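Local coordinates for probable zinc protease PqqL (Escherichia coli, PDB 6OFT), which is probably a periplasmic zinc-dependent metalloendopeptidase of the M16 family, represented here by the N-terminal half of the protein, at residues Asn48-His54 / Pro171-Thr177; Val56-Phe61 / Glu95-Gln99. All blocks are in the same frame, centred on the assembly; numbering follows the deposited sequence.

Contact 1 (Asn48-His54 / Pro171-Thr177); sequences NELGVAH and PIGLMDT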
# COMPACT_ATOMS: atom_id res chain seq x y z
N ASN A 48 13.66 21.35 -5.34
CA ASN A 48 14.28 21.36 -6.66
C ASN A 48 14.61 19.93 -7.16
O ASN A 48 15.37 19.78 -8.12
CB ASN A 48 15.53 22.26 -6.64
CG ASN A 48 16.68 21.71 -5.83
OD1 ASN A 48 16.50 21.07 -4.79
ND2 ASN A 48 17.89 21.95 -6.29
N GLU A 49 14.04 18.89 -6.51
CA GLU A 49 14.28 17.48 -6.83
C GLU A 49 13.01 16.69 -7.14
O GLU A 49 13.04 15.46 -7.03
CB GLU A 49 15.03 16.79 -5.68
CG GLU A 49 16.46 17.25 -5.43
CD GLU A 49 17.13 16.58 -4.24
OE1 GLU A 49 16.44 16.29 -3.24
OE2 GLU A 49 18.35 16.35 -4.31
N LEU A 50 11.92 17.35 -7.52
CA LEU A 50 10.63 16.68 -7.75
C LEU A 50 10.65 15.67 -8.92
O LEU A 50 10.65 16.05 -10.09
CB LEU A 50 9.48 17.69 -7.88
CG LEU A 50 9.42 18.75 -6.75
CD1 LEU A 50 8.34 19.77 -7.01
CD2 LEU A 50 9.27 18.11 -5.38
N GLY A 51 10.65 14.38 -8.55
CA GLY A 51 10.69 13.24 -9.47
C GLY A 51 12.08 12.64 -9.64
O GLY A 51 12.28 11.76 -10.48
N VAL A 52 13.03 13.10 -8.82
CA VAL A 52 14.43 12.65 -8.86
C VAL A 52 14.57 11.23 -8.29
O VAL A 52 15.35 10.45 -8.85
CB VAL A 52 15.41 13.69 -8.23
CG1 VAL A 52 16.76 13.10 -7.90
CG2 VAL A 52 15.57 14.89 -9.17
N ALA A 53 13.81 10.86 -7.23
CA ALA A 53 13.87 9.48 -6.71
C ALA A 53 13.50 8.48 -7.82
O ALA A 53 14.19 7.46 -7.98
CB ALA A 53 12.94 9.31 -5.52
N HIS A 54 12.46 8.80 -8.61
CA HIS A 54 11.95 7.98 -9.72
C HIS A 54 12.92 8.00 -10.91
O HIS A 54 13.12 6.97 -11.56
CB HIS A 54 10.52 8.44 -10.09
CG HIS A 54 9.92 7.79 -11.30
ND1 HIS A 54 9.61 8.52 -12.42
CD2 HIS A 54 9.58 6.50 -11.51
CE1 HIS A 54 9.10 7.66 -13.29
NE2 HIS A 54 9.08 6.43 -12.79
N PRO A 171 5.31 10.60 -6.80
CA PRO A 171 6.58 10.06 -7.32
C PRO A 171 7.02 10.48 -8.73
O PRO A 171 8.21 10.70 -8.93
CB PRO A 171 6.39 8.55 -7.21
CG PRO A 171 5.44 8.38 -6.07
CD PRO A 171 4.48 9.54 -6.18
N ILE A 172 6.10 10.65 -9.70
CA ILE A 172 6.47 11.08 -11.06
C ILE A 172 7.18 12.47 -11.07
O ILE A 172 7.99 12.74 -11.97
CB ILE A 172 5.27 11.02 -12.06
CG1 ILE A 172 5.72 11.19 -13.54
CG2 ILE A 172 4.16 12.04 -11.70
CD1 ILE A 172 6.44 9.94 -14.20
N GLY A 173 6.87 13.31 -10.08
CA GLY A 173 7.43 14.65 -9.95
C GLY A 173 6.94 15.62 -11.01
O GLY A 173 5.79 15.53 -11.45
N LEU A 174 7.82 16.56 -11.43
CA LEU A 174 7.51 17.60 -12.42
C LEU A 174 8.28 17.36 -13.69
O LEU A 174 9.47 17.06 -13.62
CB LEU A 174 7.87 19.00 -11.90
CG LEU A 174 7.27 19.54 -10.60
CD1 LEU A 174 7.57 21.04 -10.47
CD2 LEU A 174 5.74 19.35 -10.53
N MET A 175 7.63 17.53 -14.86
CA MET A 175 8.30 17.32 -16.16
C MET A 175 9.38 18.34 -16.42
O MET A 175 10.33 18.03 -17.13
CB MET A 175 7.30 17.24 -17.32
CG MET A 175 6.37 16.03 -17.25
SD MET A 175 7.23 14.44 -17.12
CE MET A 175 7.08 14.10 -15.36
N ASP A 176 9.27 19.52 -15.80
CA ASP A 176 10.26 20.59 -15.89
C ASP A 176 11.52 20.22 -15.10
O ASP A 176 12.62 20.59 -15.52
CB ASP A 176 9.64 21.94 -15.47
CG ASP A 176 8.49 22.36 -16.38
OD1 ASP A 176 7.33 21.97 -16.09
OD2 ASP A 176 8.74 23.07 -17.38
N THR A 177 11.38 19.41 -14.03
CA THR A 177 12.55 18.91 -13.28
C THR A 177 13.20 17.78 -14.11
O THR A 177 14.42 17.76 -14.26
CB THR A 177 12.14 18.48 -11.87
OG1 THR A 177 11.57 19.60 -11.20
CG2 THR A 177 13.33 17.94 -11.06
O HOH W 1 11.77 20.14 -8.55
O HOH W 2 10.30 11.22 -12.39
O HOH W 3 10.38 10.35 -7.45
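The start of the helix carrying the inverted zinc motif HxxEH of M16 peptidases, helix 52-59, is held here against the loop that leads into helix 175-180. Backbone contacts dominate, with the two chains closest at Gly51 and Gly173, whose CA atoms lie 3.6 Å apart. Leu174 N donates to Leu50 O (3.2 Å, nearly linear), tying the residue at the N-cap of one helix to the type II turn Glu49-Val52 that opens the other. Leu50 O also receives a CA-H...O contact from Gly173 CA (3.5 Å), and a second runs from Gly51 CA to Pro171 O (3.6 Å). Both glycines have positive phi, and a CB on either would collide with the opposite backbone, so the close approach depends on their lacking side chains.

Side chains meet to both ends of the glycine pair: Leu50 CD1 makes an apolar contact with Leu174 CG at 3.8 Å, while Ile172 CD1 lies in van der Waals contact, 3.6 Å from CE1 of His54, a residue predicted to bind zinc. Ile172 also packs on Ile138 and Trp142 of helix 128-144.

Three waters bridge the segments. One joins Leu50 N to Thr177 OG1, and another links His54 N to Pro171 O. The third gives hydrogen bonds to Gly51 O and Ile172 O and is also hydrogen-bonded to His54 ND1, 2.8 Å from the water oxygen.

Contact 2 (Val56-Phe61 / Glu95-Gln99); sequences VEHMMF and ETVYQ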
# COMPACT_ATOMS: atom_id res chain seq x y z
N VAL A 56 16.25 8.50 -10.65
CA VAL A 56 17.39 7.69 -10.17
C VAL A 56 17.13 6.18 -10.42
O VAL A 56 18.02 5.48 -10.91
CB VAL A 56 17.78 7.99 -8.68
CG1 VAL A 56 18.66 6.89 -8.08
CG2 VAL A 56 18.48 9.34 -8.56
N GLU A 57 15.90 5.70 -10.11
CA GLU A 57 15.44 4.32 -10.28
C GLU A 57 15.61 3.84 -11.74
O GLU A 57 16.19 2.79 -11.97
CB GLU A 57 13.98 4.21 -9.82
CG GLU A 57 13.39 2.80 -9.91
CD GLU A 57 12.11 2.78 -10.73
OE1 GLU A 57 12.11 2.17 -11.81
OE2 GLU A 57 11.13 3.41 -10.29
N HIS A 58 15.16 4.66 -12.70
CA HIS A 58 15.32 4.40 -14.14
C HIS A 58 16.82 4.35 -14.53
O HIS A 58 17.21 3.50 -15.34
CB HIS A 58 14.60 5.50 -14.94
CG HIS A 58 13.14 5.25 -15.12
ND1 HIS A 58 12.61 4.94 -16.35
CD2 HIS A 58 12.14 5.23 -14.20
CE1 HIS A 58 11.32 4.76 -16.16
NE2 HIS A 58 10.99 4.92 -14.88
N MET A 59 17.64 5.20 -13.92
CA MET A 59 19.08 5.26 -14.24
C MET A 59 19.86 4.02 -13.82
O MET A 59 21.00 3.85 -14.28
CB MET A 59 19.73 6.54 -13.67
CG MET A 59 19.32 7.84 -14.37
SD MET A 59 19.37 7.86 -16.18
CE MET A 59 21.10 7.32 -16.50
N MET A 60 19.27 3.12 -13.00
CA MET A 60 19.96 1.89 -12.57
C MET A 60 20.11 0.90 -13.73
O MET A 60 21.05 0.11 -13.77
CB MET A 60 19.25 1.22 -11.37
CG MET A 60 19.33 2.04 -10.08
SD MET A 60 20.98 2.56 -9.55
CE MET A 60 20.91 4.28 -10.01
N PHE A 61 19.20 1.01 -14.70
CA PHE A 61 19.18 0.15 -15.88
C PHE A 61 19.89 0.79 -17.07
O PHE A 61 19.81 0.25 -18.18
CB PHE A 61 17.72 -0.21 -16.23
CG PHE A 61 16.99 -0.85 -15.07
CD1 PHE A 61 17.10 -2.22 -14.83
CD2 PHE A 61 16.22 -0.09 -14.20
CE1 PHE A 61 16.43 -2.81 -13.76
CE2 PHE A 61 15.58 -0.68 -13.11
CZ PHE A 61 15.68 -2.04 -12.90
N GLU A 95 9.67 4.43 -0.60
CA GLU A 95 10.80 3.58 -0.97
C GLU A 95 11.03 3.46 -2.47
O GLU A 95 10.17 3.84 -3.28
CB GLU A 95 10.58 2.15 -0.40
CG GLU A 95 9.30 1.50 -0.91
CD GLU A 95 8.91 0.13 -0.39
OE1 GLU A 95 9.69 -0.49 0.36
OE2 GLU A 95 7.80 -0.32 -0.75
N THR A 96 12.18 2.88 -2.81
CA THR A 96 12.58 2.53 -4.16
C THR A 96 12.97 1.07 -4.05
O THR A 96 13.78 0.72 -3.18
CB THR A 96 13.74 3.38 -4.67
OG1 THR A 96 13.54 4.74 -4.31
CG2 THR A 96 13.89 3.28 -6.17
N VAL A 97 12.37 0.20 -4.87
CA VAL A 97 12.65 -1.24 -4.78
C VAL A 97 13.06 -1.78 -6.15
O VAL A 97 12.40 -1.46 -7.16
CB VAL A 97 11.45 -2.04 -4.16
CG1 VAL A 97 11.76 -3.54 -4.07
CG2 VAL A 97 11.09 -1.52 -2.77
N TYR A 98 14.12 -2.63 -6.17
CA TYR A 98 14.69 -3.27 -7.36
C TYR A 98 14.46 -4.76 -7.24
O TYR A 98 14.84 -5.36 -6.23
CB TYR A 98 16.18 -2.90 -7.50
CG TYR A 98 16.37 -1.40 -7.61
CD1 TYR A 98 16.33 -0.77 -8.84
CD2 TYR A 98 16.54 -0.61 -6.46
CE1 TYR A 98 16.46 0.61 -8.94
CE2 TYR A 98 16.67 0.77 -6.55
CZ TYR A 98 16.64 1.37 -7.80
OH TYR A 98 16.82 2.72 -7.92
N GLN A 99 13.77 -5.34 -8.24
CA GLN A 99 13.28 -6.71 -8.15
C GLN A 99 13.76 -7.62 -9.26
O GLN A 99 13.70 -7.26 -10.43
CB GLN A 99 11.72 -6.72 -8.11
CG GLN A 99 11.08 -5.75 -7.08
CD GLN A 99 9.60 -5.48 -7.31
OE1 GLN A 99 9.13 -5.37 -8.43
NE2 GLN A 99 8.84 -5.34 -6.23
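A tyrosine hydroxyl pressed against a helix backbone is the striking feature here: Tyr98 OH sits 3.2 Å from Glu57 CA, yet its hydrogen-bond partner is the hydroxyl of Tyr194, outside both segments. The helix is the one bearing the HxxEH motif, and the strand, 96-103, belongs to the mixed sheet of the M16 domain, where it runs between strands 31-38 and 87-91. The contact is thus a buried helix-on-sheet interface that relies on van der Waals and aromatic contacts.

Tyr98 supplies most of the strand's share. Its ring packs beside Met60 and Phe61: Met60 CG is 3.4 Å from Tyr98 CE1, and Met60 SD lies 5.5 Å from the ring centroid in an oblique Met-aromatic contact. Phe61 CZ approaches the edge of the same ring, 4.3 Å from Tyr98 CD1, while Phe61 itself meets Phe83 edge-to-face and also touches Trp120.

Thr96, two residues earlier on the strand, points its CA-CB bond toward the helix. Glu57, the predicted proton acceptor, rests its aliphatic base there, whereas its carboxylate leads away from the strand segment and is hydrogen-bonded through OE2 to Thr91 OG1. Thr96 OG1 bonds to Thr40 O, and its methyl carbon CG2 faces the helix, 3.8 Å from Glu57 CB.

How the contacts relate
Both contacts use helix 52-59, and their centres lie 14 Å apart. Contact 1 joins its N-terminal end to the loop before helix 175-180; contact 2 packs its second half, from Val56 on, against strand 96-103 of the six-stranded sheet. Along the chain, contact 2 is nested within the loop closed by contact 1. Between them they hold most of the predicted catalytic centre: His54 belongs to contact 1, Glu57 and His58 to contact 2. The imidazoles converge, with His54 NE2 3.2 Å from His58 NE2, and the Glu57 side chain is about 4 Å from that of His54. Glu134, the remaining predicted zinc ligand, comes from helix 128-144 and hydrogen-bonds His58 ND1.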